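Local atomic coordinates of peroxinectin A (Dictyostelium discoideum, PDB entry 6ERC), a protein that uses a haem group and hydrogen peroxide to oxidise phenolic donors, iodide and thiocyanate, as a secreted peroxidase of the animal haem peroxidase family. Residues 267-272 and 487-492; 261-266 and 467-472. All coordinates share one frame; numbering follows the deposited sequence.

Contact 1 of 2, residues 267-272 and 487-492; sequences YDEYLP and TTTFAE
The carboxylate of Glu269 and the ring of Phe490 stand almost upright to each other, their planes 78° apart; the two do not stack, and the contact runs from OE1 of Glu269 to the backbone N and CB of Phe490. Glu269 OE1 receives the backbone N of Phe490 on the syn side at 2.9 Å, slightly out of the carboxylate plane. The bond is nearly straight, with an N-H···O angle of 163°. Within the helix 247-275, the ring of Tyr267 carries Leu271 CD1 over its centre, 3.6 Å above one face.

Glu269 reaches across on an extended chain that meets Phe490 at about a right angle. OE1 lies 3.4 Å from Phe490 CB, yet the phenyl group itself turns aside: with CG anti to the backbone N (chi1 -170°), it runs off toward Trp75, Ile265 and Val508. Thr489 CB lies about 4.0 Å from both carboxylate oxygens of Glu269, a loose contact.

The arrangement illustrates how an acidic side chain from one helix can serve the start of another. Thr489 is the N-cap of helix 490-497, and Phe490 and Ala491 follow it in the first turn. A water bridges Glu269 OE2 and Ala491 N, donating to the first and accepting from the second. The two oxygens thus serve two successive amides, one directly and one by relay. A negative charge placed before these outward N-H groups should interact favourably with the positive end of the helix dipole, and the helix end would in turn tend to keep Glu269 ionised.

Contact 2 of 2, residues 261-266 and 467-472; sequences QIQKIT and AGDRFW
Asp469 OD2 is shared by two donors, a weak hydrogen bond from Gln263 NE2 (3.3 Å, with a bent N-H···O angle of 126°) and a salt bridge from Arg5. The other oxygen belongs to an Asx turn: OD1 accepts Phe471 N at 2.9 Å from above the carboxylate plane, and also Asn12 ND2. Together with the type I beta turn from Asp469 to Trp472, this shapes the loop after helix 452-467, which packs on helix 247-275 through Gln263.

Gln263 is the linking residue. Its extended side chain (chi2 -178°) slides along Trp472, running counter to it, and brings the amide nearly flat over the indole, the planes 21° apart. The stronger bond of NE2 goes to the carbonyl of Ile150, which in sequence lies between the sodium ligands Tyr149 and Asp151; the amide therefore joins helix and loop to the sodium-binding segment. On the pyrrole side, Trp472 NE1 hydrogen-bonds to Glu474 OE2. Asp469 OD2 meets the ring at its edge, in plane, whereas Gln263 OE1 sits over the face, offset toward the rim and 3.2 Å from Trp472 CE3.

In the fold
Both contacts draw on the long helix 247-275, where 261-266 runs directly into 267-272. Their partners come some 200 residues later, first the loop 467-472 and then 487-492, so the segments alternate along the chain. With centres 12 Å apart, contacts 1 and 2 also meet: Gln261 NE2 probably bonds to Thr488 O at 2.8 Å, and Tyr267 CE1 packs 3.3 Å from Trp472 CH2. The disulfide Cys257-Cys485 adds a covalent tie between the same helix and the C-terminal region. Helix 247-275 thus packs against several later parts of the chain; the side chain of Asp469 in contact 2 is about 9 Å from the sodium ion, while Tyr270, in the helical segment of contact 1, touches the haem.

Contact 1 of 2, residues 267-272 and 487-492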
ATOM      1  N   TYR A 267       8.700   2.380  11.537  1.00 50.52           N
ATOM      2  CA  TYR A 267       9.869   3.247  11.619  1.00 51.90           C
ATOM      3  C   TYR A 267      11.061   2.612  12.323  1.00 52.57           C
ATOM      4  O   TYR A 267      12.167   3.157  12.233  1.00 52.49           O
ATOM      5  CB  TYR A 267       9.506   4.551  12.330  1.00 51.96           C
ATOM      6  CG  TYR A 267       8.714   5.504  11.466  1.00 51.74           C
ATOM      7  CD1 TYR A 267       7.424   5.193  11.058  1.00 51.37           C
ATOM      8  CD2 TYR A 267       9.254   6.716  11.060  1.00 51.17           C
ATOM      9  CE1 TYR A 267       6.698   6.060  10.268  1.00 49.65           C
ATOM     10  CE2 TYR A 267       8.533   7.590  10.272  1.00 49.51           C
ATOM     11  CZ  TYR A 267       7.255   7.257   9.880  1.00 48.53           C
ATOM     12  OH  TYR A 267       6.529   8.123   9.097  1.00 50.47           O
ATOM     13  N   ASP A 268      10.874   1.496  13.025  1.00 54.77           N
ATOM     14  CA  ASP A 268      11.992   0.785  13.634  1.00 56.06           C
ATOM     15  C   ASP A 268      12.415  -0.446  12.847  1.00 56.91           C
ATOM     16  O   ASP A 268      13.583  -0.842  12.923  1.00 56.64           O
ATOM     17  CB  ASP A 268      11.648   0.362  15.067  1.00 56.71           C
ATOM     18  CG  ASP A 268      11.707   1.517  16.053  1.00 57.20           C
ATOM     19  OD1 ASP A 268      11.989   2.659  15.629  1.00 56.70           O
ATOM     20  OD2 ASP A 268      11.479   1.279  17.258  1.00 57.42           O
ATOM     21  N   GLU A 269      11.503  -1.050  12.088  1.00 57.10           N
ATOM     22  CA  GLU A 269      11.798  -2.258  11.329  1.00 57.03           C
ATOM     23  C   GLU A 269      11.650  -2.064   9.827  1.00 55.70           C
ATOM     24  O   GLU A 269      12.595  -2.338   9.079  1.00 55.78           O
ATOM     25  CB  GLU A 269      10.889  -3.406  11.798  1.00 56.30           C
ATOM     26  CG  GLU A 269      11.205  -3.908  13.192  1.00 56.81           C
ATOM     27  CD  GLU A 269      10.306  -5.054  13.618  1.00 57.62           C
ATOM     28  OE1 GLU A 269       9.149  -4.793  14.014  1.00 58.08           O
ATOM     29  OE2 GLU A 269      10.752  -6.218  13.549  1.00 58.59           O
ATOM     30  N   TYR A 270      10.493  -1.587   9.362  1.00 55.36           N
ATOM     31  CA  TYR A 270      10.223  -1.560   7.927  1.00 53.49           C
ATOM     32  C   TYR A 270      11.135  -0.574   7.207  1.00 53.17           C
ATOM     33  O   TYR A 270      11.842  -0.940   6.261  1.00 54.14           O
ATOM     34  CB  TYR A 270       8.753  -1.214   7.674  1.00 52.26           C
ATOM     35  CG  TYR A 270       8.381  -1.227   6.209  1.00 52.00           C
ATOM     36  CD1 TYR A 270       8.114  -2.422   5.551  1.00 51.61           C
ATOM     37  CD2 TYR A 270       8.302  -0.048   5.484  1.00 52.01           C
ATOM     38  CE1 TYR A 270       7.778  -2.439   4.215  1.00 50.48           C
ATOM     39  CE2 TYR A 270       7.966  -0.058   4.143  1.00 50.65           C
ATOM     40  CZ  TYR A 270       7.706  -1.256   3.517  1.00 50.47           C
ATOM     41  OH  TYR A 270       7.373  -1.275   2.184  1.00 51.16           O
ATOM     42  N   LEU A 271      11.132   0.683   7.636  1.00 51.89           N
ATOM     43  CA  LEU A 271      11.862   1.716   6.916  1.00 50.35           C
ATOM     44  C   LEU A 271      13.368   1.489   7.000  1.00 52.89           C
ATOM     45  O   LEU A 271      14.063   1.638   5.988  1.00 53.73           O
ATOM     46  CB  LEU A 271      11.487   3.101   7.446  1.00 51.36           C
ATOM     47  CG  LEU A 271      10.032   3.513   7.210  1.00 51.07           C
ATOM     48  CD1 LEU A 271       9.748   4.857   7.863  1.00 50.51           C
ATOM     49  CD2 LEU A 271       9.704   3.566   5.721  1.00 51.14           C
ATOM     50  N   PRO A 272      13.922   1.138   8.163  1.00 57.19           N
ATOM     51  CA  PRO A 272      15.350   0.784   8.188  1.00 57.11           C
ATOM     52  C   PRO A 272      15.706  -0.329   7.220  1.00 57.97           C
ATOM     53  O   PRO A 272      16.836  -0.361   6.718  1.00 59.33           O
ATOM     54  CB  PRO A 272      15.576   0.368   9.645  1.00 56.76           C
ATOM     55  CG  PRO A 272      14.573   1.156  10.399  1.00 55.99           C
ATOM     56  CD  PRO A 272      13.358   1.203   9.524  1.00 55.12           C
ATOM     57  N   THR A 487       4.027  -2.524  23.389  1.00 59.37           N
ATOM     58  CA  THR A 487       4.540  -2.396  22.033  1.00 58.25           C
ATOM     59  C   THR A 487       5.905  -3.064  21.925  1.00 58.08           C
ATOM     60  O   THR A 487       6.847  -2.691  22.631  1.00 59.27           O
ATOM     61  CB  THR A 487       4.627  -0.923  21.646  1.00 57.95           C
ATOM     62  OG1 THR A 487       3.347  -0.309  21.836  1.00 58.13           O
ATOM     63  CG2 THR A 487       5.035  -0.780  20.196  1.00 57.67           C
ATOM     64  N   THR A 488       6.010  -4.046  21.031  1.00 57.66           N
ATOM     65  CA  THR A 488       7.251  -4.783  20.834  1.00 57.00           C
ATOM     66  C   THR A 488       7.564  -4.896  19.345  1.00 57.99           C
ATOM     67  O   THR A 488       6.972  -4.184  18.527  1.00 56.19           O
ATOM     68  CB  THR A 488       7.147  -6.169  21.473  1.00 57.63           C
ATOM     69  OG1 THR A 488       8.396  -6.860  21.351  1.00 58.02           O
ATOM     70  CG2 THR A 488       6.042  -6.989  20.815  1.00 57.14           C
ATOM     71  N   THR A 489       8.491  -5.781  18.984  1.00 58.23           N
ATOM     72  CA  THR A 489       8.807  -6.007  17.582  1.00 57.93           C
ATOM     73  C   THR A 489       7.719  -6.842  16.913  1.00 57.62           C
ATOM     74  O   THR A 489       6.945  -7.547  17.566  1.00 57.33           O
ATOM     75  CB  THR A 489      10.157  -6.708  17.426  1.00 57.35           C
ATOM     76  OG1 THR A 489      10.127  -7.976  18.093  1.00 56.34           O
ATOM     77  CG2 THR A 489      11.277  -5.854  17.999  1.00 57.52           C
ATOM     78  N   PHE A 490       7.673  -6.753  15.584  1.00 56.46           N
ATOM     79  CA  PHE A 490       6.667  -7.483  14.822  1.00 54.90           C
ATOM     80  C   PHE A 490       6.733  -8.978  15.114  1.00 55.02           C
ATOM     81  O   PHE A 490       5.697  -9.638  15.259  1.00 53.57           O
ATOM     82  CB  PHE A 490       6.866  -7.207  13.328  1.00 55.07           C
ATOM     83  CG  PHE A 490       5.758  -7.717  12.442  1.00 54.24           C
ATOM     84  CD1 PHE A 490       4.494  -7.991  12.941  1.00 53.96           C
ATOM     85  CD2 PHE A 490       5.989  -7.919  11.093  1.00 53.43           C
ATOM     86  CE1 PHE A 490       3.491  -8.455  12.110  1.00 51.79           C
ATOM     87  CE2 PHE A 490       4.990  -8.384  10.263  1.00 53.06           C
ATOM     88  CZ  PHE A 490       3.740  -8.651  10.774  1.00 51.60           C
ATOM     89  N   ALA A 491       7.944  -9.529  15.218  1.00 55.90           N
ATOM     90  CA  ALA A 491       8.091 -10.960  15.460  1.00 56.23           C
ATOM     91  C   ALA A 491       7.417 -11.374  16.760  1.00 57.46           C
ATOM     92  O   ALA A 491       6.809 -12.448  16.836  1.00 57.13           O
ATOM     93  CB  ALA A 491       9.570 -11.339  15.486  1.00 56.78           C
ATOM     94  N   GLU A 492       7.519 -10.539  17.795  1.00 57.96           N
ATOM     95  CA  GLU A 492       6.919 -10.877  19.080  1.00 59.57           C
ATOM     96  C   GLU A 492       5.407 -10.693  19.074  1.00 57.36           C
ATOM     97  O   GLU A 492       4.699 -11.417  19.782  1.00 59.35           O
ATOM     98  CB  GLU A 492       7.553 -10.037  20.192  1.00 59.89           C
ATOM     99  CG  GLU A 492       8.956 -10.491  20.576  1.00 59.39           C
ATOM    100  CD  GLU A 492       8.984 -11.915  21.107  1.00 61.47           C
ATOM    101  OE1 GLU A 492       7.939 -12.385  21.609  1.00 60.53           O
ATOM    102  OE2 GLU A 492      10.046 -12.565  21.017  1.00 62.24           O
TER
HETATM  103  O   HOH W   1      10.027  -8.588  13.954  1.00 46.99           O

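Contact 2 of 2, residues 261-266 and 467-472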
ATOM      1  N   GLN A 261       1.728   0.452  17.908  1.00 55.72           N
ATOM      2  CA  GLN A 261       2.376  -0.770  17.445  1.00 56.92           C
ATOM      3  C   GLN A 261       2.604  -0.728  15.939  1.00 55.94           C
ATOM      4  O   GLN A 261       3.673  -1.120  15.455  1.00 53.95           O
ATOM      5  CB  GLN A 261       1.535  -1.986  17.831  1.00 54.65           C
ATOM      6  CG  GLN A 261       2.174  -3.322  17.485  1.00 55.07           C
ATOM      7  CD  GLN A 261       3.502  -3.537  18.187  1.00 56.47           C
ATOM      8  OE1 GLN A 261       3.550  -4.054  19.303  1.00 57.74           O
ATOM      9  NE2 GLN A 261       4.587  -3.143  17.533  1.00 56.36           N
ATOM     10  N   ILE A 262       1.614  -0.254  15.181  1.00 54.70           N
ATOM     11  CA  ILE A 262       1.783  -0.126  13.735  1.00 55.39           C
ATOM     12  C   ILE A 262       2.902   0.861  13.426  1.00 54.02           C
ATOM     13  O   ILE A 262       3.795   0.583  12.616  1.00 54.34           O
ATOM     14  CB  ILE A 262       0.458   0.296  13.073  1.00 55.29           C
ATOM     15  CG1 ILE A 262      -0.603  -0.796  13.254  1.00 55.04           C
ATOM     16  CG2 ILE A 262       0.668   0.579  11.583  1.00 53.35           C
ATOM     17  CD1 ILE A 262      -2.015  -0.349  12.924  1.00 55.53           C
ATOM     18  N   GLN A 263       2.873   2.027  14.071  1.00 51.93           N
ATOM     19  CA  GLN A 263       3.876   3.048  13.797  1.00 51.18           C
ATOM     20  C   GLN A 263       5.283   2.547  14.106  1.00 52.74           C
ATOM     21  O   GLN A 263       6.208   2.753  13.312  1.00 52.49           O
ATOM     22  CB  GLN A 263       3.562   4.308  14.600  1.00 53.31           C
ATOM     23  CG  GLN A 263       2.328   5.047  14.120  1.00 52.63           C
ATOM     24  CD  GLN A 263       2.069   6.318  14.897  1.00 53.79           C
ATOM     25  OE1 GLN A 263       2.697   6.577  15.926  1.00 53.88           O
ATOM     26  NE2 GLN A 263       1.148   7.131  14.401  1.00 54.21           N
ATOM     27  N   LYS A 264       5.464   1.878  15.250  1.00 56.85           N
ATOM     28  CA  LYS A 264       6.809   1.487  15.671  1.00 56.24           C
ATOM     29  C   LYS A 264       7.422   0.477  14.711  1.00 53.65           C
ATOM     30  O   LYS A 264       8.605   0.577  14.364  1.00 52.55           O
ATOM     31  CB  LYS A 264       6.777   0.918  17.089  1.00 54.90           C
ATOM     32  CG  LYS A 264       8.159   0.787  17.722  1.00 56.35           C
ATOM     33  CD  LYS A 264       8.103   0.040  19.044  1.00 58.87           C
ATOM     34  CE  LYS A 264       9.468  -0.026  19.714  1.00 59.30           C
ATOM     35  NZ  LYS A 264       9.425  -0.858  20.955  1.00 60.15           N
ATOM     36  N   ILE A 265       6.639  -0.516  14.283  1.00 52.95           N
ATOM     37  CA  ILE A 265       7.144  -1.497  13.325  1.00 55.07           C
ATOM     38  C   ILE A 265       7.556  -0.809  12.030  1.00 53.67           C
ATOM     39  O   ILE A 265       8.546  -1.190  11.393  1.00 52.81           O
ATOM     40  CB  ILE A 265       6.088  -2.592  13.076  1.00 54.32           C
ATOM     41  CG1 ILE A 265       5.953  -3.481  14.315  1.00 54.02           C
ATOM     42  CG2 ILE A 265       6.454  -3.436  11.852  1.00 53.01           C
ATOM     43  CD1 ILE A 265       4.764  -4.406  14.282  1.00 52.75           C
ATOM     44  N   THR A 266       6.809   0.216  11.622  1.00 51.98           N
ATOM     45  CA  THR A 266       7.126   0.911  10.380  1.00 51.65           C
ATOM     46  C   THR A 266       8.478   1.611  10.471  1.00 51.70           C
ATOM     47  O   THR A 266       9.328   1.456   9.588  1.00 52.15           O
ATOM     48  CB  THR A 266       6.018   1.912  10.048  1.00 52.11           C
ATOM     49  OG1 THR A 266       4.777   1.212   9.882  1.00 50.40           O
ATOM     50  CG2 THR A 266       6.338   2.675   8.767  1.00 51.29           C
ATOM     51  N   ALA A 467       6.641  13.665  11.569  1.00 51.70           N
ATOM     52  CA  ALA A 467       6.839  14.990  12.145  1.00 52.03           C
ATOM     53  C   ALA A 467       5.546  15.793  12.183  1.00 52.44           C
ATOM     54  O   ALA A 467       5.338  16.582  13.112  1.00 53.60           O
ATOM     55  CB  ALA A 467       7.908  15.744  11.355  1.00 52.51           C
ATOM     56  N   GLY A 468       4.678  15.616  11.193  1.00 51.59           N
ATOM     57  CA  GLY A 468       3.417  16.326  11.156  1.00 53.42           C
ATOM     58  C   GLY A 468       2.295  15.687  11.938  1.00 53.22           C
ATOM     59  O   GLY A 468       1.166  16.183  11.905  1.00 52.96           O
ATOM     60  N   ASP A 469       2.572  14.596  12.647  1.00 53.01           N
ATOM     61  CA  ASP A 469       1.560  13.873  13.404  1.00 54.52           C
ATOM     62  C   ASP A 469       1.585  14.341  14.856  1.00 55.06           C
ATOM     63  O   ASP A 469       2.590  14.165  15.555  1.00 52.22           O
ATOM     64  CB  ASP A 469       1.795  12.366  13.313  1.00 53.43           C
ATOM     65  CG  ASP A 469       0.646  11.560  13.884  1.00 53.84           C
ATOM     66  OD1 ASP A 469      -0.252  12.154  14.516  1.00 54.46           O
ATOM     67  OD2 ASP A 469       0.637  10.328  13.693  1.00 53.74           O
ATOM     68  N   ARG A 470       0.476  14.939  15.301  1.00 54.67           N
ATOM     69  CA  ARG A 470       0.387  15.437  16.669  1.00 55.90           C
ATOM     70  C   ARG A 470       0.235  14.298  17.671  1.00 56.06           C
ATOM     71  O   ARG A 470       0.612  14.447  18.838  1.00 54.21           O
ATOM     72  CB  ARG A 470      -0.785  16.417  16.785  1.00 55.69           C
ATOM     73  CG  ARG A 470      -0.906  17.108  18.137  1.00 56.88           C
ATOM     74  CD  ARG A 470      -1.906  18.262  18.091  1.00 57.43           C
ATOM     75  NE  ARG A 470      -3.276  17.813  17.847  1.00 57.50           N
ATOM     76  CZ  ARG A 470      -4.188  17.589  18.793  1.00 57.92           C
ATOM     77  NH1 ARG A 470      -3.898  17.769  20.073  1.00 58.97           N
ATOM     78  NH2 ARG A 470      -5.403  17.183  18.454  1.00 58.57           N
ATOM     79  N   PHE A 471      -0.300  13.158  17.235  1.00 56.67           N
ATOM     80  CA  PHE A 471      -0.495  11.996  18.089  1.00 56.66           C
ATOM     81  C   PHE A 471       0.600  10.946  17.909  1.00 56.32           C
ATOM     82  O   PHE A 471       0.383   9.772  18.230  1.00 56.04           O
ATOM     83  CB  PHE A 471      -1.864  11.369  17.814  1.00 57.70           C
ATOM     84  CG  PHE A 471      -3.030  12.216  18.248  1.00 58.76           C
ATOM     85  CD1 PHE A 471      -3.437  13.302  17.491  1.00 57.45           C
ATOM     86  CD2 PHE A 471      -3.734  11.910  19.403  1.00 57.54           C
ATOM     87  CE1 PHE A 471      -4.513  14.076  17.885  1.00 58.63           C
ATOM     88  CE2 PHE A 471      -4.812  12.679  19.799  1.00 57.79           C
ATOM     89  CZ  PHE A 471      -5.202  13.762  19.039  1.00 58.75           C
ATOM     90  N   TRP A 472       1.766  11.337  17.395  1.00 55.17           N
ATOM     91  CA  TRP A 472       2.845  10.378  17.204  1.00 54.14           C
ATOM     92  C   TRP A 472       3.268   9.795  18.547  1.00 55.32           C
ATOM     93  O   TRP A 472       3.415  10.515  19.538  1.00 54.49           O
ATOM     94  CB  TRP A 472       4.036  11.039  16.510  1.00 53.16           C
ATOM     95  CG  TRP A 472       5.095  10.053  16.132  1.00 53.32           C
ATOM     96  CD1 TRP A 472       6.304   9.870  16.739  1.00 53.88           C
ATOM     97  CD2 TRP A 472       5.030   9.096  15.071  1.00 53.31           C
ATOM     98  NE1 TRP A 472       6.998   8.859  16.117  1.00 52.31           N
ATOM     99  CE2 TRP A 472       6.235   8.367  15.090  1.00 52.58           C
ATOM    100  CE3 TRP A 472       4.069   8.785  14.104  1.00 52.53           C
ATOM    101  CZ2 TRP A 472       6.507   7.352  14.178  1.00 52.35           C
ATOM    102  CZ3 TRP A 472       4.339   7.778  13.201  1.00 51.17           C
ATOM    103  CH2 TRP A 472       5.546   7.072  13.244  1.00 51.61           C
TER